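Local coordinates for metallo-beta-lactamase family protein (Staphylococcus aureus, PDB 3R2U) that binds an iron ion and is probably a hydrolase of the metallo-beta-lactamase superfamily, with a rhodanese-like domain in its sequence, at residues L41-P55 with V65-T79. Residues are numbered along the deposited sequence; the frame is centred on the assembly and turned at random. Where two conformers were deposited one is given.
Sequences LIGCQKTGEAMIIDP and VADEEGLTITHAAET
With CG beside its backbone N (chi1 -73°), D54 swings its carboxylate across T79. Two bonds result: T79 N reaches OD1 of D54 at 2.8 Å on the syn side, somewhat out of the carboxylate plane, and T79 OG1 donates to the syn lone pair of D54 OD2 at 2.9 Å. H82 NE2 also bonds OD1, so both carboxylate oxygens are engaged and the group's rotation is fixed. Three residues back along the chain, M51 extends with CG anti to the backbone N (chi1 174°) and then bends at chi3, which lays SD 3.9 Å from A77 CB and CE against H75 CB. The backbones beneath are strands 49-53 and 72-77, parallel neighbours joined through helix 60-69 as a beta-alpha-beta crossover in the metallo-beta-lactamase fold; just beyond this unit, the side chain of T79 is about 7 Å from the bound iron ion. A beta bulge interrupts the pairing after A50, where A50 O accepts from both T74 N (3.0 Å) and H75 N, each in the carbonyl plane. At this bulge T74 OG1 and H75 ND1 share a 2.6 Å hydrogen bond in the plane of the ring, with either the possible donor, while E49 OE1, which takes a hydrogen bond from G131 N, approaches the ring edge 3.2 Å from H75 CE1. On the other side of the sheet, I52 CD1 rests on I73 CG2 and Y62 of the helix touches both isoleucines. The helix closes with a Schellman motif at G70, from which L71 runs its CB to A50 CB and its two methyls along the backbone of G43 and C44, while L41 CD2 packs on V65 CG1 and A66.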
loop_
_atom_site.group_PDB
_atom_site.type_symbol
_atom_site.label_atom_id
_atom_site.label_comp_id
_atom_site.label_asym_id
_atom_site.label_seq_id
_atom_site.Cartn_x
_atom_site.Cartn_y
_atom_site.Cartn_z
ATOM N N LEU A 41 -9.958 17.333 13.766
ATOM C CA LEU A 41 -9.722 18.427 12.834
ATOM C C LEU A 41 -11.076 19.083 12.630
ATOM O O LEU A 41 -12.063 18.398 12.354
ATOM C CB LEU A 41 -9.154 17.937 11.490
ATOM C CG LEU A 41 -8.835 18.985 10.412
ATOM C CD1 LEU A 41 -7.678 19.836 10.842
ATOM C CD2 LEU A 41 -8.506 18.328 9.074
ATOM N N ILE A 42 -11.134 20.394 12.857
ATOM C CA ILE A 42 -12.313 21.204 12.574
ATOM C C ILE A 42 -11.883 22.255 11.559
ATOM O O ILE A 42 -10.734 22.712 11.555
ATOM C CB ILE A 42 -12.940 21.884 13.824
ATOM C CG1 ILE A 42 -11.920 22.769 14.548
ATOM C CG2 ILE A 42 -13.569 20.807 14.761
ATOM C CD1 ILE A 42 -12.458 23.407 15.840
ATOM N N GLY A 43 -12.793 22.609 10.674
ATOM C CA GLY A 43 -12.480 23.551 9.644
ATOM C C GLY A 43 -13.625 24.449 9.281
ATOM O O GLY A 43 -14.786 24.022 9.255
ATOM N N CYS A 44 -13.282 25.696 8.975
ATOM C CA CYS A 44 -14.257 26.709 8.587
ATOM C C CYS A 44 -14.352 26.704 7.078
ATOM O O CYS A 44 -13.388 27.061 6.380
ATOM C CB CYS A 44 -13.792 28.076 9.070
ATOM S SG CYS A 44 -14.830 29.464 8.576
ATOM N N GLN A 45 -15.499 26.308 6.557
ATOM C CA GLN A 45 -15.654 26.271 5.100
ATOM C C GLN A 45 -15.654 27.673 4.478
ATOM O O GLN A 45 -15.188 27.847 3.346
ATOM C CB GLN A 45 -16.882 25.450 4.681
ATOM C CG GLN A 45 -16.713 23.907 4.909
ATOM C CD GLN A 45 -15.601 23.256 4.058
ATOM O OE1 GLN A 45 -15.045 23.880 3.141
ATOM N NE2 GLN A 45 -15.293 21.987 4.354
ATOM N N LYS A 46 -16.101 28.676 5.228
ATOM C CA LYS A 46 -16.098 30.045 4.711
ATOM C C LYS A 46 -14.688 30.619 4.487
ATOM O O LYS A 46 -14.432 31.200 3.437
ATOM C CB LYS A 46 -16.917 30.953 5.618
ATOM C CG LYS A 46 -18.396 30.597 5.572
ATOM C CD LYS A 46 -19.236 31.461 6.483
ATOM C CE LYS A 46 -20.717 31.254 6.194
ATOM N NZ LYS A 46 -21.054 31.560 4.763
ATOM N N THR A 47 -13.773 30.444 5.439
ATOM C CA THR A 47 -12.422 30.991 5.298
ATOM C C THR A 47 -11.359 29.956 4.933
ATOM O O THR A 47 -10.306 30.312 4.444
ATOM C CB THR A 47 -11.948 31.610 6.607
ATOM O OG1 THR A 47 -11.771 30.566 7.569
ATOM C CG2 THR A 47 -12.951 32.639 7.125
ATOM N N GLY A 48 -11.611 28.680 5.209
ATOM C CA GLY A 48 -10.618 27.639 4.948
ATOM C C GLY A 48 -9.708 27.355 6.146
ATOM O O GLY A 48 -8.911 26.408 6.116
ATOM N N GLU A 49 -9.828 28.149 7.208
ATOM C CA GLU A 49 -9.003 27.944 8.390
ATOM C C GLU A 49 -9.362 26.621 9.038
ATOM O O GLU A 49 -10.498 26.189 8.977
ATOM C CB GLU A 49 -9.117 29.117 9.368
ATOM C CG GLU A 49 -8.565 30.399 8.745
ATOM C CD GLU A 49 -8.562 31.616 9.682
ATOM O OE1 GLU A 49 -8.578 31.467 10.924
ATOM O OE2 GLU A 49 -8.516 32.736 9.157
ATOM N N ALA A 50 -8.381 25.967 9.632
ATOM C CA ALA A 50 -8.620 24.672 10.268
ATOM C C ALA A 50 -7.719 24.497 11.477
ATOM O O ALA A 50 -6.597 25.019 11.509
ATOM C CB ALA A 50 -8.409 23.542 9.274
ATOM N N MET A 51 -8.226 23.763 12.463
ATOM C CA MET A 51 -7.518 23.510 13.700
ATOM C C MET A 51 -7.432 22.035 14.048
ATOM O O MET A 51 -8.411 21.301 13.886
ATOM C CB MET A 51 -8.240 24.199 14.867
ATOM C CG MET A 51 -7.628 23.861 16.236
ATOM S SD MET A 51 -8.495 24.529 17.657
ATOM C CE MET A 51 -7.810 26.185 17.763
ATOM N N ILE A 52 -6.260 21.606 14.535
ATOM C CA ILE A 52 -6.099 20.243 15.054
ATOM C C ILE A 52 -6.175 20.316 16.578
ATOM O O ILE A 52 -5.462 21.109 17.197
ATOM C CB ILE A 52 -4.742 19.616 14.742
ATOM C CG1 ILE A 52 -4.423 19.634 13.248
ATOM C CG2 ILE A 52 -4.722 18.177 15.249
ATOM C CD1 ILE A 52 -2.954 19.308 12.947
ATOM N N ILE A 53 -7.014 19.476 17.181
ATOM C CA ILE A 53 -7.103 19.377 18.640
ATOM C C ILE A 53 -6.422 18.074 19.095
ATOM O O ILE A 53 -6.716 16.988 18.571
ATOM C CB ILE A 53 -8.550 19.434 19.116
ATOM C CG1 ILE A 53 -9.118 20.825 18.790
ATOM C CG2 ILE A 53 -8.617 19.156 20.616
ATOM C CD1 ILE A 53 -10.550 20.947 19.047
ATOM N N ASP A 54 -5.517 18.207 20.067
ATOM C CA ASP A 54 -4.702 17.123 20.594
ATOM C C ASP A 54 -3.913 16.360 19.510
ATOM O O ASP A 54 -3.982 15.150 19.414
ATOM C CB ASP A 54 -5.534 16.180 21.499
ATOM C CG ASP A 54 -5.873 16.813 22.870
ATOM O OD1 ASP A 54 -5.199 17.810 23.247
ATOM O OD2 ASP A 54 -6.776 16.282 23.594
ATOM N N PRO A 55 -3.116 17.078 18.719
ATOM C CA PRO A 55 -2.378 16.401 17.674
ATOM C C PRO A 55 -1.308 15.446 18.150
ATOM O O PRO A 55 -0.664 15.691 19.158
ATOM C CB PRO A 55 -1.683 17.547 16.950
ATOM C CG PRO A 55 -1.551 18.623 17.996
ATOM C CD PRO A 55 -2.826 18.519 18.750
ATOM N N VAL A 65 -6.280 15.026 5.031
ATOM C CA VAL A 65 -7.704 15.341 5.144
ATOM C C VAL A 65 -7.943 16.838 4.871
ATOM O O VAL A 65 -8.838 17.189 4.125
ATOM C CB VAL A 65 -8.291 14.937 6.509
ATOM C CG1 VAL A 65 -9.676 15.523 6.704
ATOM C CG2 VAL A 65 -8.312 13.403 6.634
ATOM N N ALA A 66 -7.140 17.716 5.455
ATOM C CA ALA A 66 -7.276 19.165 5.174
ATOM C C ALA A 66 -7.158 19.432 3.662
ATOM O O ALA A 66 -7.957 20.165 3.080
ATOM C CB ALA A 66 -6.221 19.977 5.954
ATOM N N ASP A 67 -6.155 18.845 3.030
ATOM C CA ASP A 67 -5.983 19.009 1.587
ATOM C C ASP A 67 -7.225 18.589 0.809
ATOM O O ASP A 67 -7.642 19.301 -0.059
ATOM C CB ASP A 67 -4.787 18.215 1.054
ATOM C CG ASP A 67 -3.456 18.884 1.339
ATOM O OD1 ASP A 67 -3.467 19.979 1.946
ATOM O OD2 ASP A 67 -2.398 18.303 0.942
ATOM N N GLU A 68 -7.787 17.434 1.145
ATOM C CA GLU A 68 -8.982 16.915 0.466
ATOM C C GLU A 68 -10.174 17.854 0.602
ATOM O O GLU A 68 -10.971 17.972 -0.302
ATOM C CB GLU A 68 -9.379 15.543 1.043
ATOM C CG GLU A 68 -8.399 14.409 0.773
ATOM C CD GLU A 68 -8.717 13.115 1.566
ATOM O OE1 GLU A 68 -9.629 13.127 2.428
ATOM O OE2 GLU A 68 -8.037 12.087 1.328
ATOM N N GLU A 69 -10.272 18.523 1.741
ATOM C CA GLU A 69 -11.389 19.413 2.037
ATOM C C GLU A 69 -11.163 20.868 1.666
ATOM O O GLU A 69 -12.047 21.658 1.872
ATOM C CB GLU A 69 -11.702 19.345 3.531
ATOM C CG GLU A 69 -12.088 17.951 4.001
ATOM C CD GLU A 69 -13.369 17.472 3.341
ATOM O OE1 GLU A 69 -14.246 18.321 3.100
ATOM O OE2 GLU A 69 -13.485 16.262 3.054
ATOM N N GLY A 70 -9.993 21.219 1.133
ATOM C CA GLY A 70 -9.693 22.603 0.777
ATOM C C GLY A 70 -9.390 23.493 1.985
ATOM O O GLY A 70 -9.516 24.718 1.926
ATOM N N LEU A 71 -8.978 22.884 3.081
ATOM C CA LEU A 71 -8.689 23.620 4.299
ATOM C C LEU A 71 -7.191 23.789 4.473
ATOM O O LEU A 71 -6.397 23.021 3.923
ATOM C CB LEU A 71 -9.236 22.853 5.495
ATOM C CG LEU A 71 -10.738 22.581 5.514
ATOM C CD1 LEU A 71 -11.063 21.481 6.523
ATOM C CD2 LEU A 71 -11.514 23.850 5.777
ATOM N N THR A 72 -6.814 24.772 5.273
ATOM C CA THR A 72 -5.429 25.028 5.592
ATOM C C THR A 72 -5.289 24.959 7.107
ATOM O O THR A 72 -5.993 25.653 7.829
ATOM C CB THR A 72 -4.987 26.419 5.095
ATOM O OG1 THR A 72 -5.174 26.485 3.684
ATOM C CG2 THR A 72 -3.508 26.678 5.417
ATOM N N ILE A 73 -4.376 24.121 7.587
ATOM C CA ILE A 73 -4.162 23.987 9.023
ATOM C C ILE A 73 -3.405 25.221 9.485
ATOM O O ILE A 73 -2.226 25.384 9.177
ATOM C CB ILE A 73 -3.393 22.708 9.366
ATOM C CG1 ILE A 73 -4.205 21.483 8.915
ATOM C CG2 ILE A 73 -3.086 22.653 10.872
ATOM C CD1 ILE A 73 -3.470 20.201 9.014
ATOM N N THR A 74 -4.127 26.095 10.177
ATOM C CA THR A 74 -3.634 27.368 10.668
ATOM C C THR A 74 -3.599 27.407 12.193
ATOM O O THR A 74 -3.051 28.319 12.773
ATOM C CB THR A 74 -4.574 28.493 10.203
ATOM O OG1 THR A 74 -5.934 28.109 10.486
ATOM C CG2 THR A 74 -4.426 28.753 8.682
ATOM N N HIS A 75 -4.181 26.399 12.842
ATOM C CA HIS A 75 -4.296 26.378 14.293
ATOM C C HIS A 75 -4.164 24.970 14.860
ATOM O O HIS A 75 -4.436 23.981 14.168
ATOM C CB HIS A 75 -5.705 26.835 14.735
ATOM C CG HIS A 75 -6.102 28.221 14.307
ATOM N ND1 HIS A 75 -6.417 28.543 13.003
ATOM C CD2 HIS A 75 -6.352 29.336 15.037
ATOM C CE1 HIS A 75 -6.782 29.813 12.941
ATOM N NE2 HIS A 75 -6.745 30.319 14.161
ATOM N N ALA A 76 -3.761 24.905 16.128
ATOM C CA ALA A 76 -3.785 23.662 16.905
ATOM C C ALA A 76 -3.938 24.020 18.380
ATOM O O ALA A 76 -3.441 25.038 18.844
ATOM C CB ALA A 76 -2.536 22.817 16.682
ATOM N N ALA A 77 -4.615 23.162 19.116
ATOM C CA ALA A 77 -4.837 23.371 20.515
ATOM C C ALA A 77 -4.701 22.027 21.192
ATOM O O ALA A 77 -4.899 20.971 20.583
ATOM C CB ALA A 77 -6.240 23.971 20.767
ATOM N N GLU A 78 -4.374 22.088 22.463
ATOM C CA GLU A 78 -4.151 20.944 23.249
ATOM C C GLU A 78 -4.920 21.080 24.566
ATOM O O GLU A 78 -4.871 22.117 25.205
ATOM C CB GLU A 78 -2.634 20.875 23.468
ATOM C CG GLU A 78 -2.171 19.789 24.296
ATOM C CD GLU A 78 -0.691 19.528 24.087
ATOM O OE1 GLU A 78 -0.332 18.948 23.028
ATOM O OE2 GLU A 78 0.091 19.861 25.006
ATOM N N THR A 79 -5.582 20.015 24.993
ATOM C CA THR A 79 -6.389 20.061 26.206
ATOM C C THR A 79 -5.615 20.081 27.531
ATOM O O THR A 79 -6.096 20.639 28.524
ATOM C CB THR A 79 -7.417 18.921 26.215
ATOM O OG1 THR A 79 -6.754 17.650 26.174
ATOM C CG2 THR A 79 -8.355 19.038 24.966
HETATM O O HOH W 1 -1.743 16.815 21.684
#